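PDB 4LMO: telomerase reverse transcriptase from Takifugu rubripes, which extends chromosome ends by copying a template within its bound telomerase RNA, and is represented by its RNA-binding domain. Local coordinates for residues V99-A104 and Q238-K243; I173-C178 and Y196-L201. One frame throughout, in Å; residues are numbered along the deposited sequence.

Contact 1: V99-A104 and Q238-K243; sequences VGIKDA and QEVWAK
In this loop-on-helix contact of the telomerase RNA-binding domain, the irregular segment 99-104 lies against the first turns of the C-terminal helix, 238-251. Ile101 points toward the helix. Its two branches split the work: CD1 reaches the CB of Glu239 at 4.1 Å, the two side chains crossing obliquely, while CG2 meets Val240 CG2 at 4.2 Å. Chi1 of 73° directs both, putting CG1 in the crowded position between backbone N and carbonyl carbon and CG2 anti to that carbon; chi2 of 101°, off the staggered positions, then swings CD1 to Glu239 CB. Glu239 offers only the root of its side chain here. Its chain bends at chi2 and carries the carboxylate away from the loop, where OE2 makes a weak, long ion pair with Arg237.

One helical turn on, Lys243 reaches toward the loop. CG starts anti to the backbone N, and after bends at chi2 and chi3 NZ lies 3.9 Å from Ala104 CB, with CD behind it at 4.2 Å. Asp103 and Ala104 are poorly ordered, so this end of the contact is less sharply defined than the Ile101 end.

Farther out, buried Val240 also touches Leu98, Gln115 and Phe112; Phe112, on helix 109-112, is touched by Ala104 and Lys243 as well. The Cys96-Cys117 disulfide links the chain on either side of the 99-104 loop. On the far side of the helix, Trp241 stacks on Tyr222. Between loop and helix the contact is loose surface packing, and the nearest polar approach, Lys243 NZ to the carbonyl O of Ile101, remains at 3.6 Å.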
# COMPACT_ATOMS: atom_id res chain seq x y z
N VAL A 99 -3.47 -21.53 -8.32
CA VAL A 99 -3.92 -22.87 -8.69
C VAL A 99 -2.98 -23.45 -9.74
O VAL A 99 -3.07 -23.12 -10.92
CB VAL A 99 -5.38 -22.87 -9.22
CG1 VAL A 99 -5.88 -24.29 -9.42
CG2 VAL A 99 -6.31 -22.12 -8.28
N GLY A 100 -2.07 -24.30 -9.28
CA GLY A 100 -1.12 -25.00 -10.15
C GLY A 100 -0.28 -24.12 -11.05
O GLY A 100 -0.22 -24.34 -12.26
N ILE A 101 0.37 -23.11 -10.46
CA ILE A 101 1.26 -22.23 -11.23
C ILE A 101 2.71 -22.73 -11.24
O ILE A 101 3.39 -22.67 -12.26
CB ILE A 101 1.17 -20.73 -10.82
CG1 ILE A 101 1.82 -20.46 -9.45
CG2 ILE A 101 -0.27 -20.24 -10.86
CD1 ILE A 101 3.21 -19.85 -9.54
N LYS A 102 3.17 -23.23 -10.09
CA LYS A 102 4.53 -23.76 -9.96
C LYS A 102 4.57 -25.24 -10.35
O LYS A 102 5.64 -25.79 -10.60
CB LYS A 102 5.06 -23.56 -8.54
CG LYS A 102 6.57 -23.45 -8.45
CD LYS A 102 7.08 -23.57 -7.02
CE LYS A 102 6.92 -22.27 -6.24
NZ LYS A 102 7.42 -22.41 -4.84
N ASP A 103 3.39 -25.86 -10.41
CA ASP A 103 3.25 -27.25 -10.83
C ASP A 103 2.69 -27.36 -12.24
O ASP A 103 2.39 -28.47 -12.71
CB ASP A 103 2.35 -28.02 -9.85
CG ASP A 103 2.98 -28.18 -8.47
OD1 ASP A 103 4.18 -28.51 -8.38
OD2 ASP A 103 2.25 -27.97 -7.47
N ALA A 104 2.55 -26.22 -12.91
CA ALA A 104 1.94 -26.12 -14.25
C ALA A 104 2.18 -27.34 -15.14
O ALA A 104 1.24 -27.88 -15.71
CB ALA A 104 2.41 -24.84 -14.95
N GLN A 238 0.12 -11.48 -9.81
CA GLN A 238 1.20 -11.23 -10.77
C GLN A 238 1.90 -12.52 -11.24
O GLN A 238 2.43 -12.57 -12.35
CB GLN A 238 2.20 -10.18 -10.25
CG GLN A 238 3.59 -10.71 -9.90
CD GLN A 238 3.75 -11.03 -8.43
OE1 GLN A 238 3.07 -10.45 -7.57
NE2 GLN A 238 4.66 -11.95 -8.12
N GLU A 239 1.88 -13.54 -10.39
CA GLU A 239 2.43 -14.86 -10.73
C GLU A 239 1.65 -15.51 -11.87
O GLU A 239 2.25 -16.08 -12.79
CB GLU A 239 2.43 -15.79 -9.51
CG GLU A 239 3.31 -15.34 -8.35
CD GLU A 239 2.58 -14.49 -7.34
OE1 GLU A 239 1.56 -13.85 -7.70
OE2 GLU A 239 3.02 -14.45 -6.17
N VAL A 240 0.32 -15.42 -11.80
CA VAL A 240 -0.54 -15.96 -12.85
C VAL A 240 -0.41 -15.13 -14.13
O VAL A 240 -0.46 -15.67 -15.24
CB VAL A 240 -2.03 -16.02 -12.42
CG1 VAL A 240 -2.80 -16.98 -13.32
CG2 VAL A 240 -2.17 -16.45 -10.97
N TRP A 241 -0.22 -13.82 -13.96
CA TRP A 241 -0.01 -12.93 -15.10
C TRP A 241 1.30 -13.21 -15.79
O TRP A 241 1.36 -13.23 -17.02
CB TRP A 241 -0.10 -11.47 -14.68
CG TRP A 241 -0.06 -10.54 -15.87
CD1 TRP A 241 1.00 -9.74 -16.29
CD2 TRP A 241 -1.12 -10.32 -16.87
NE1 TRP A 241 0.68 -9.05 -17.43
CE2 TRP A 241 -0.58 -9.36 -17.83
CE3 TRP A 241 -2.41 -10.81 -17.04
CZ2 TRP A 241 -1.32 -8.91 -18.91
CZ3 TRP A 241 -3.15 -10.35 -18.14
CH2 TRP A 241 -2.62 -9.42 -19.05
N ALA A 242 2.35 -13.44 -15.00
CA ALA A 242 3.65 -13.82 -15.54
C ALA A 242 3.59 -15.14 -16.31
O ALA A 242 4.30 -15.31 -17.31
CB ALA A 242 4.69 -13.89 -14.42
N LYS A 243 2.74 -16.06 -15.86
CA LYS A 243 2.50 -17.33 -16.55
C LYS A 243 1.75 -17.12 -17.87
O LYS A 243 2.09 -17.74 -18.88
CB LYS A 243 1.73 -18.30 -15.65
CG LYS A 243 1.62 -19.73 -16.18
CD LYS A 243 2.55 -20.70 -15.46
CE LYS A 243 3.97 -20.69 -16.02
NZ LYS A 243 4.77 -21.84 -15.51

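Contact 2: I173-C178 and Y196-L201; sequences IKVNNC and YRTQIL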
# COMPACT_ATOMS: atom_id res chain seq x y z
N ILE A 173 -14.80 10.74 10.01
CA ILE A 173 -13.66 10.31 10.82
C ILE A 173 -13.54 11.26 12.01
O ILE A 173 -13.62 12.48 11.84
CB ILE A 173 -12.34 10.28 10.01
CG1 ILE A 173 -12.36 9.17 8.95
CG2 ILE A 173 -11.12 10.14 10.93
CD1 ILE A 173 -12.22 7.75 9.47
N LYS A 174 -13.41 10.70 13.20
CA LYS A 174 -13.23 11.50 14.41
C LYS A 174 -11.74 11.79 14.61
O LYS A 174 -11.00 10.94 15.10
CB LYS A 174 -13.82 10.79 15.63
CG LYS A 174 -15.33 10.60 15.59
CD LYS A 174 -15.78 9.66 16.70
CE LYS A 174 -17.26 9.32 16.59
NZ LYS A 174 -18.13 10.38 17.17
N VAL A 175 -11.33 12.99 14.21
CA VAL A 175 -9.92 13.41 14.26
C VAL A 175 -9.34 13.30 15.67
O VAL A 175 -8.22 12.82 15.85
CB VAL A 175 -9.75 14.85 13.71
CG1 VAL A 175 -8.31 15.33 13.84
CG2 VAL A 175 -10.20 14.92 12.25
N ASN A 176 -10.12 13.73 16.66
CA ASN A 176 -9.65 13.80 18.04
C ASN A 176 -9.49 12.45 18.76
O ASN A 176 -8.91 12.40 19.84
CB ASN A 176 -10.50 14.78 18.86
CG ASN A 176 -10.28 16.23 18.45
OD1 ASN A 176 -9.23 16.59 17.91
ND2 ASN A 176 -11.27 17.07 18.72
N ASN A 177 -9.99 11.38 18.14
CA ASN A 177 -9.74 10.02 18.62
C ASN A 177 -8.26 9.65 18.54
O ASN A 177 -7.77 8.82 19.31
CB ASN A 177 -10.56 9.00 17.83
CG ASN A 177 -12.04 9.02 18.18
OD1 ASN A 177 -12.47 9.76 19.07
ND2 ASN A 177 -12.82 8.21 17.48
N CYS A 178 -7.55 10.28 17.61
CA CYS A 178 -6.14 10.02 17.38
C CYS A 178 -5.27 10.87 18.30
O CYS A 178 -5.04 12.06 18.02
CB CYS A 178 -5.78 10.28 15.91
SG CYS A 178 -6.92 9.54 14.72
N TYR A 196 -4.94 21.82 11.97
CA TYR A 196 -3.61 21.23 11.81
C TYR A 196 -3.61 19.73 12.10
O TYR A 196 -2.89 18.97 11.45
CB TYR A 196 -2.59 21.96 12.69
CG TYR A 196 -1.15 21.62 12.40
CD1 TYR A 196 -0.63 21.74 11.11
CD2 TYR A 196 -0.30 21.19 13.42
CE1 TYR A 196 0.70 21.43 10.84
CE2 TYR A 196 1.03 20.88 13.16
CZ TYR A 196 1.52 21.00 11.87
OH TYR A 196 2.84 20.69 11.62
N ARG A 197 -4.41 19.32 13.08
CA ARG A 197 -4.62 17.91 13.38
C ARG A 197 -5.29 17.19 12.21
O ARG A 197 -4.90 16.07 11.85
CB ARG A 197 -5.41 17.74 14.69
CG ARG A 197 -4.53 17.39 15.88
CD ARG A 197 -4.78 18.25 17.12
NE ARG A 197 -5.88 17.78 17.96
CZ ARG A 197 -5.98 18.01 19.27
NH1 ARG A 197 -5.05 18.70 19.92
NH2 ARG A 197 -7.02 17.54 19.95
N THR A 198 -6.28 17.85 11.60
CA THR A 198 -6.98 17.33 10.42
C THR A 198 -6.03 17.21 9.22
O THR A 198 -6.08 16.23 8.47
CB THR A 198 -8.19 18.23 10.05
OG1 THR A 198 -8.97 18.49 11.22
CG2 THR A 198 -9.07 17.57 9.00
N GLN A 199 -5.17 18.22 9.06
CA GLN A 199 -4.16 18.26 7.99
C GLN A 199 -3.20 17.06 8.06
O GLN A 199 -2.95 16.40 7.05
CB GLN A 199 -3.39 19.58 8.06
CG GLN A 199 -2.33 19.78 7.00
CD GLN A 199 -1.60 21.11 7.15
OE1 GLN A 199 -2.21 22.18 7.08
NE2 GLN A 199 -0.29 21.05 7.36
N ILE A 200 -2.68 16.79 9.26
CA ILE A 200 -1.75 15.68 9.46
C ILE A 200 -2.43 14.33 9.20
O ILE A 200 -1.90 13.49 8.47
CB ILE A 200 -1.11 15.68 10.88
CG1 ILE A 200 -0.34 16.98 11.12
CG2 ILE A 200 -0.17 14.50 11.05
CD1 ILE A 200 -0.06 17.27 12.58
N LEU A 201 -3.62 14.15 9.78
CA LEU A 201 -4.38 12.91 9.61
C LEU A 201 -4.78 12.70 8.15
O LEU A 201 -4.82 11.56 7.68
CB LEU A 201 -5.62 12.90 10.51
CG LEU A 201 -6.47 11.62 10.51
CD1 LEU A 201 -5.74 10.45 11.16
CD2 LEU A 201 -7.80 11.86 11.21
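Along the long helix 191-220, Arg197, Thr198 and Leu201 face the short 3-10 turn 175-177 and its flanking loop residues. Arg197 comes first. Its CB packs against Val175 CG1 at 3.9 Å, and the chain then bends at chi2 and chi3 to bring NH2 to Asn176 OD1, a 3.2 Å hydrogen bond with an N-H...O angle of 156°. OD1 sits at the guanidinium edge, close to its plane, but the donor stands well above the amide plane, the two flat groups being turned 78° apart. Thr198 follows, crossing Val175 at about a right angle; OG1 lies 3.9 Å from Val175 CG2 and hydrogen-bonds to Leu194 O in its own helix. Last is Leu201, whose CG is anti to the backbone N (chi1 -176°). Its methyls divide: CD2 meets Ile173 CG2 at 3.7 Å and Val175 CG2 at 4.0 Å, whereas CD1 touches Cys178 SG at 3.9 Å. An alanine in place of Arg197 would remove the guanidinium and would probably leave Asn176 less firmly held against the helix. Residues 171-196, which include the turn and, of the helix segment, Tyr196 alone, probably contact the template RNA, as in related telomerases. Elsewhere Asn176 O bonds Lys182 NZ and Asn177 ND2 bonds Ser141 OG; against this helix, an apolar grip around Leu201 and Val175 with one off-lone-pair hydrogen bond implies that the turn is held mainly by packing.

In the fold
From the N terminus, the chain first reaches the loop after helix 88-93, where residues 99-104 supply one half of contact 1; the other half waits until helix 238-251, 134 residues on. Contact 2 is nested inside that long loop. It closes a much shorter one, bringing 173-178, after helix 166-169, back onto helix 191-220 across 17 intervening residues. That helix then leads into the hairpin of strands 221-224 and 234-237, which delivers the chain to the C-terminal helix. Contact 1 therefore ties a mid-chain loop to the last helix, and contact 2 ties neighbouring elements. Their centres lie 43 Å apart, on opposite sides of the chain's centre.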